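Local coordinates for protein glucuronoarabinoxylan endo-1,4-beta-xylanase (Clostridium papyrosolvens, PDB 4FMV) that hydrolyses internal beta-1,4 linkages of xylan as the family 30 glycoside hydrolase part of a longer, modular polysaccharide-degrading enzyme, at residues M34-L37 with Y38-G42; E69-N72 with A73-S77. All coordinates share one frame; numbering follows the deposited sequence.

Interaction 1. Residues M34-L37 with Y38-G42; sequences MNSL and YGDLG
Met34 and Tyr38 lie one turn apart on helix 31-40, their side chains running the same way. From CB, the Tyr38 side chain leaves beside Met34 O, 3.2 Å from Tyr38 CB, an oxygen that sits in plane at the ring edge. CG and CD1 then pass Leu37, with Tyr38 CD1 3.7 Å from Leu37 CB. Further out, CD1 and CE1 meet the Met34 methyl, Met34 CE being 3.7 Å from Tyr38 CD1. Bends at chi2 (-56°) and chi3 (-77°) of Met34 fold that methyl back to the ring, and SD stands 5.0 Å from the Tyr38 ring centroid in an oblique Met-aromatic contact. The phenol tip, OH, is hydrogen-bonded to Ile45 O, at the start of strand 45-49.

Pi-type turns widen the helix here: Asp40 N donates to Asn35 O at 2.9 Å and Leu41 N to Ser36 O at 3.0 Å, before Gly42 leaves helical geometry with positive phi. On the polar side, a water donates to Asp40 OD1 at 2.7 Å and weakly to Asn35 O. The contact thus divides chemically, apolar and sulfur-aromatic around the buried tyrosine but hydrated at the aspartate, as expected of an amphipathic barrel helix.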
loop_
_atom_site.group_PDB
_atom_site.type_symbol
_atom_site.label_atom_id
_atom_site.label_comp_id
_atom_site.label_asym_id
_atom_site.label_seq_id
_atom_site.Cartn_x
_atom_site.Cartn_y
_atom_site.Cartn_z
ATOM N N MET A 34 9.943 -14.466 0.492
ATOM C CA MET A 34 9.792 -13.562 -0.659
ATOM C C MET A 34 9.184 -14.268 -1.876
ATOM O O MET A 34 8.369 -13.679 -2.603
ATOM C CB MET A 34 11.132 -12.904 -1.020
ATOM C CG MET A 34 11.679 -12.029 0.110
ATOM S SD MET A 34 10.507 -10.729 0.659
ATOM C CE MET A 34 10.720 -9.544 -0.679
ATOM N N ASN A 35 9.557 -15.535 -2.085
ATOM C CA ASN A 35 8.985 -16.326 -3.192
ATOM C C ASN A 35 7.515 -16.615 -2.973
ATOM O O ASN A 35 6.722 -16.609 -3.920
ATOM C CB ASN A 35 9.757 -17.643 -3.420
ATOM C CG ASN A 35 11.156 -17.417 -3.973
ATOM O OD1 ASN A 35 11.474 -16.330 -4.467
ATOM N ND2 ASN A 35 12.008 -18.452 -3.889
ATOM N N SER A 36 7.138 -16.854 -1.718
ATOM C CA SER A 36 5.732 -17.087 -1.397
ATOM C C SER A 36 4.914 -15.814 -1.609
ATOM O O SER A 36 3.846 -15.846 -2.222
ATOM C CB SER A 36 5.570 -17.578 0.047
ATOM O OG SER A 36 6.131 -18.874 0.230
ATOM N N LEU A 37 5.412 -14.700 -1.076
ATOM C CA LEU A 37 4.670 -13.441 -1.113
ATOM C C LEU A 37 4.755 -12.730 -2.460
ATOM O O LEU A 37 3.739 -12.251 -2.992
ATOM C CB LEU A 37 5.172 -12.506 -0.006
ATOM C CG LEU A 37 4.884 -13.015 1.413
ATOM C CD1 LEU A 37 5.214 -11.955 2.411
ATOM C CD2 LEU A 37 3.399 -13.418 1.542
ATOM N N TYR A 38 5.979 -12.597 -2.968
ATOM C CA TYR A 38 6.201 -11.897 -4.224
ATOM C C TYR A 38 6.003 -12.729 -5.483
ATOM O O TYR A 38 5.601 -12.175 -6.508
ATOM C CB TYR A 38 7.497 -11.058 -4.188
ATOM C CG TYR A 38 7.263 -9.889 -3.252
ATOM C CD1 TYR A 38 7.253 -10.078 -1.861
ATOM C CD2 TYR A 38 6.933 -8.633 -3.744
ATOM C CE1 TYR A 38 6.982 -9.029 -0.988
ATOM C CE2 TYR A 38 6.654 -7.574 -2.873
ATOM C CZ TYR A 38 6.681 -7.781 -1.505
ATOM O OH TYR A 38 6.394 -6.736 -0.649
ATOM N N GLY A 39 6.405 -14.005 -5.461
ATOM C CA GLY A 39 5.991 -14.933 -6.512
ATOM C C GLY A 39 4.598 -15.548 -6.523
ATOM O O GLY A 39 3.771 -15.188 -7.365
ATOM N N ASP A 40 4.282 -16.336 -5.488
ATOM C CA ASP A 40 3.038 -17.110 -5.427
ATOM C C ASP A 40 1.848 -16.172 -5.324
ATOM O O ASP A 40 0.898 -16.328 -6.069
ATOM C CB ASP A 40 2.990 -18.072 -4.211
ATOM C CG ASP A 40 3.970 -19.251 -4.334
ATOM O OD1 ASP A 40 4.491 -19.487 -5.437
ATOM O OD2 ASP A 40 4.216 -19.938 -3.324
ATOM N N LEU A 41 1.896 -15.233 -4.377
ATOM C CA LEU A 41 0.801 -14.276 -4.198
ATOM C C LEU A 41 0.936 -12.998 -5.027
ATOM O O LEU A 41 0.081 -12.111 -4.950
ATOM C CB LEU A 41 0.618 -13.907 -2.728
ATOM C CG LEU A 41 0.452 -15.092 -1.780
ATOM C CD1 LEU A 41 0.149 -14.637 -0.356
ATOM C CD2 LEU A 41 -0.605 -16.065 -2.268
ATOM N N GLY A 42 2.022 -12.889 -5.784
ATOM C CA GLY A 42 2.183 -11.800 -6.737
ATOM C C GLY A 42 2.240 -10.382 -6.172
ATOM O O GLY A 42 1.873 -9.433 -6.876
HETATM O O HOH W 1 6.975 -20.011 -4.651
HETATM O O HOH W 2 7.405 -20.204 -1.915
#

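Interaction 2. Residues E69-N72 with A73-S77; sequences ELAN and AKKAS
The methylenes of Lys74 slant across the branched end of Leu70 on helix 67-78, which links strands 45-49 and 82-86 of the (beta/alpha)8 barrel. Leu70 has CG anti to its own nitrogen (chi1 170°), while Lys74 is extended from CG to the amine, and the lysine chain therefore runs past the leucine branch: Leu70 CD1 is 3.9 Å from Lys74 CE, with Lys74 CG close to the same methyl. The aliphatic part of the lysine is used for packing. Leu70 also touches Tyr127 and Met128 of helix 114-130.

The side-chain ends of Asn72 and Lys75 are bridged by a water. The Lys75 chain bends at chi4 (65°), turning NZ back along the helix until it is 4.1 Å from Ala71 CB. The water accepts from Lys75 NZ at 2.9 Å and donates to Asn72 OD1 at 2.6 Å.

The other end of the Asn72 amide is turned to Glu69. Asn72 ND2 gives a nearly straight bond (179°) to Glu69 OE2, 3.0 Å away; the acceptor lies in the amide plane, yet the donor stands above the carboxylate plane. Gly27 O and Ile29 N bind the same amide, at ND2 and OD1 respectively, fixing which way it is flipped, and Ser23 OG and Arg49 N hold the two carboxylate oxygens. Their bonds to each other and to these neighbours satisfy the buried polar groups and tie the helix to the segment after strand 11-22 and to strand 45-49.

Regular i to i+4 backbone bonds run through the helix beneath these side chains. In its last turn, Ala73 O accepts twice, from Ser77 N and from Ser77 OG; the hydroxyl, with Ser77 OG 2.9 Å from Ala73 O, comes from above the carbonyl plane.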
loop_
_atom_site.group_PDB
_atom_site.type_symbol
_atom_site.label_atom_id
_atom_site.label_comp_id
_atom_site.label_asym_id
_atom_site.label_seq_id
_atom_site.Cartn_x
_atom_site.Cartn_y
_atom_site.Cartn_z
ATOM N N GLU A 69 18.170 -4.485 3.823
ATOM C CA GLU A 69 17.044 -3.995 3.055
ATOM C C GLU A 69 17.364 -3.988 1.561
ATOM O O GLU A 69 16.478 -4.186 0.741
ATOM C CB GLU A 69 16.599 -2.614 3.550
ATOM C CG GLU A 69 15.893 -2.618 4.922
ATOM C CD GLU A 69 14.465 -3.116 4.846
ATOM O OE1 GLU A 69 13.623 -2.644 5.651
ATOM O OE2 GLU A 69 14.185 -3.991 3.994
ATOM N N LEU A 70 18.628 -3.767 1.203
ATOM C CA LEU A 70 19.043 -4.000 -0.188
ATOM C C LEU A 70 18.714 -5.442 -0.644
ATOM O O LEU A 70 18.206 -5.656 -1.743
ATOM C CB LEU A 70 20.534 -3.691 -0.402
ATOM C CG LEU A 70 21.093 -4.151 -1.763
ATOM C CD1 LEU A 70 20.467 -3.357 -2.901
ATOM C CD2 LEU A 70 22.619 -4.050 -1.830
ATOM N N ALA A 71 19.009 -6.431 0.194
ATOM C CA ALA A 71 18.745 -7.812 -0.175
ATOM C C ALA A 71 17.238 -8.045 -0.356
ATOM O O ALA A 71 16.808 -8.741 -1.283
ATOM C CB ALA A 71 19.351 -8.783 0.864
ATOM N N ASN A 72 16.440 -7.464 0.536
ATOM C CA ASN A 72 14.988 -7.547 0.448
ATOM C C ASN A 72 14.490 -6.926 -0.852
ATOM O O ASN A 72 13.702 -7.518 -1.581
ATOM C CB ASN A 72 14.357 -6.873 1.674
ATOM C CG ASN A 72 14.693 -7.615 2.973
ATOM O OD1 ASN A 72 14.910 -8.829 2.957
ATOM N ND2 ASN A 72 14.751 -6.889 4.092
ATOM N N ALA A 73 14.999 -5.736 -1.144
ATOM C CA ALA A 73 14.693 -5.020 -2.372
ATOM C C ALA A 73 15.020 -5.846 -3.605
ATOM O O ALA A 73 14.225 -5.910 -4.546
ATOM C CB ALA A 73 15.463 -3.687 -2.405
ATOM N N LYS A 74 16.189 -6.494 -3.613
ATOM C CA LYS A 74 16.565 -7.300 -4.775
ATOM C C LYS A 74 15.620 -8.481 -4.988
ATOM O O LYS A 74 15.311 -8.826 -6.129
ATOM C CB LYS A 74 18.014 -7.786 -4.680
ATOM C CG LYS A 74 19.079 -6.687 -4.860
ATOM C CD LYS A 74 20.481 -7.308 -4.815
ATOM C CE LYS A 74 21.588 -6.309 -5.114
ATOM N NZ LYS A 74 22.944 -6.999 -5.266
ATOM N N LYS A 75 15.161 -9.109 -3.903
ATOM C CA LYS A 75 14.233 -10.234 -4.048
ATOM C C LYS A 75 12.868 -9.789 -4.592
ATOM O O LYS A 75 12.291 -10.445 -5.470
ATOM C CB LYS A 75 14.086 -11.010 -2.730
ATOM C CG LYS A 75 15.344 -11.802 -2.362
ATOM C CD LYS A 75 15.199 -12.465 -1.021
ATOM C CE LYS A 75 16.500 -13.184 -0.594
ATOM N NZ LYS A 75 17.617 -12.244 -0.386
ATOM N N ALA A 76 12.363 -8.676 -4.075
ATOM C CA ALA A 76 11.100 -8.128 -4.549
ATOM C C ALA A 76 11.212 -7.732 -6.020
ATOM O O ALA A 76 10.338 -8.064 -6.821
ATOM C CB ALA A 76 10.646 -6.927 -3.674
ATOM N N SER A 77 12.304 -7.058 -6.381
ATOM C CA SER A 77 12.492 -6.575 -7.744
ATOM C C SER A 77 12.566 -7.705 -8.753
ATOM O O SER A 77 12.107 -7.555 -9.884
ATOM C CB SER A 77 13.778 -5.746 -7.861
ATOM O OG SER A 77 13.697 -4.576 -7.066
HETATM O O HOH W 3 16.252 -10.651 1.669
#

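In the fold
Interactions 1 and 2 follow in series along the chain, on helices 31-40 and 67-78, with centres about 13 Å apart and on the same side of the chain's centre. Each helix connects consecutive parallel strands of the barrel: 11-22 to 45-49 for the first, 45-49 to 82-86 for the second. They are therefore neighbours in the outer helical layer, sharing strand 45-49, where Leu46 touches side chains of both. The two sites pack directly: Met34 CG lies 3.7 Å from Lys75 CD, and Ala76 CB packs against Tyr38 CD2. Met34 and Tyr38 on one helix and Asn72, Lys75 and Ala76 on the other thus line the seam between them, part of the shell around the barrel of the catalytic domain.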